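Local structure of glutathione S-transferase (Burkholderia xenovorans, 2DSA) at residues 41-44 / 45-48. The protein probably acts as a glutathione transferase, binding glutathione and a hydroxy-oxo-phenylhexadienoate metabolite, and reductively dechlorinates metabolites of polychlorinated biphenyls. Residues are numbered along the deposited sequence; the frame is centred on the assembly and turned at random.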
# COMPACT_ATOMS: atom_id res chain seq x y z
N GLN A 41 -11.92 -21.38 14.67
CA GLN A 41 -10.90 -20.60 15.35
C GLN A 41 -11.21 -19.11 15.28
O GLN A 41 -11.78 -18.61 14.29
CB GLN A 41 -9.51 -20.88 14.77
CG GLN A 41 -8.40 -20.18 15.53
CD GLN A 41 -7.01 -20.48 15.00
OE1 GLN A 41 -6.01 -20.19 15.66
NE2 GLN A 41 -6.93 -21.07 13.81
N ASP A 42 -10.88 -18.41 16.36
CA ASP A 42 -10.95 -16.95 16.41
C ASP A 42 -9.89 -16.38 15.43
O ASP A 42 -8.70 -16.53 15.65
CB ASP A 42 -10.74 -16.51 17.87
CG ASP A 42 -10.44 -15.03 18.03
OD1 ASP A 42 -10.69 -14.20 17.13
OD2 ASP A 42 -9.95 -14.69 19.13
N TYR A 43 -10.35 -15.77 14.34
CA TYR A 43 -9.45 -15.35 13.25
C TYR A 43 -8.52 -14.21 13.65
O TYR A 43 -7.45 -14.06 13.08
CB TYR A 43 -10.22 -15.00 11.98
CG TYR A 43 -9.34 -14.49 10.86
CD1 TYR A 43 -8.37 -15.31 10.28
CD2 TYR A 43 -9.45 -13.17 10.40
CE1 TYR A 43 -7.54 -14.83 9.26
CE2 TYR A 43 -8.63 -12.69 9.37
CZ TYR A 43 -7.68 -13.52 8.81
OH TYR A 43 -6.87 -13.07 7.79
N LEU A 44 -8.93 -13.42 14.65
CA LEU A 44 -8.05 -12.39 15.22
C LEU A 44 -6.81 -12.94 15.92
O LEU A 44 -5.84 -12.22 16.14
CB LEU A 44 -8.82 -11.42 16.13
CG LEU A 44 -9.50 -10.25 15.42
CD1 LEU A 44 -10.60 -10.71 14.49
CD2 LEU A 44 -10.04 -9.24 16.43
N GLU A 45 -6.82 -14.24 16.25
CA GLU A 45 -5.62 -14.93 16.73
C GLU A 45 -4.59 -15.04 15.62
O GLU A 45 -3.39 -15.16 15.89
CB GLU A 45 -5.94 -16.34 17.23
CG GLU A 45 -6.72 -16.38 18.56
CD GLU A 45 -7.18 -17.79 18.95
OE1 GLU A 45 -8.16 -17.92 19.73
OE2 GLU A 45 -6.57 -18.77 18.46
N VAL A 46 -5.07 -15.02 14.37
CA VAL A 46 -4.23 -15.19 13.18
C VAL A 46 -3.83 -13.81 12.62
O VAL A 46 -2.64 -13.51 12.49
CB VAL A 46 -4.95 -16.05 12.10
CG1 VAL A 46 -4.11 -16.12 10.83
CG2 VAL A 46 -5.25 -17.51 12.62
N ASN A 47 -4.82 -12.97 12.30
CA ASN A 47 -4.56 -11.56 11.95
C ASN A 47 -5.21 -10.64 12.97
O ASN A 47 -6.43 -10.54 13.02
CB ASN A 47 -5.04 -11.22 10.53
CG ASN A 47 -4.73 -9.77 10.13
OD1 ASN A 47 -4.05 -9.04 10.84
ND2 ASN A 47 -5.24 -9.36 8.98
N PRO A 48 -4.38 -9.96 13.78
CA PRO A 48 -4.84 -9.03 14.83
C PRO A 48 -5.77 -7.93 14.31
O PRO A 48 -6.62 -7.46 15.07
CB PRO A 48 -3.54 -8.40 15.34
CG PRO A 48 -2.46 -9.37 14.97
CD PRO A 48 -2.91 -10.04 13.71
O HOH W 1 -10.19 -19.63 18.83
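Asp42 and Glu45 are joined through the backbone, in a tight winding of the loop between strands 36-37 and 54-56. Glu45 N donates to Asp42 O at 3.0 Å, and Val46 N reaches Tyr43 O at 2.9 Å from well above the carbonyl plane. These bonds close two overlapping beta turns with type I backbone angles. Asn47 N meets Tyr43 O at 3.0 Å nearly in line with the C=O bond, adding an i to i+4 (alpha-turn) bond. Leu44 CA also makes a CH...O contact with Asn47 O (3.3 Å).

The Glu45 side chain runs back toward Asp42 along the outside of the turn, extended beyond CG. It passes Asp42 O and brings Glu45 OE1 within 3.7 Å of Asp42 OD2. The two carboxylates are steeply inclined to each other, at 74°. A water accepts from Asp42 N and donates to Glu45 OE1. The weak bond from Leu44 N to Asp42 OD1 makes an Asx turn at the start of the winding. On the inner side, Tyr43 CG is anti to the backbone N (chi1 177°), which lays the ring along the side where Val46 and Asn47 bond to Tyr43 O. Asn47 N sits over one face of the ring, and Val46 CB packs obliquely at 3.9 Å from Tyr43 CD1. Tyr43 OH and Asn47 ND2 both hydrogen-bond to Tyr51 O, and Tyr43 and Val46 also pack on Cys54.

The turn has an acidic outer side and an inner side anchored to Tyr51 and Cys54. The close carboxylates may slightly raise each other's proton affinity, and the water, by donating to Glu45 OE1, may partly offset the charge there. Tyr51 lines the glutathione pocket, so the shared grip on its carbonyl ties this turn to the binding site.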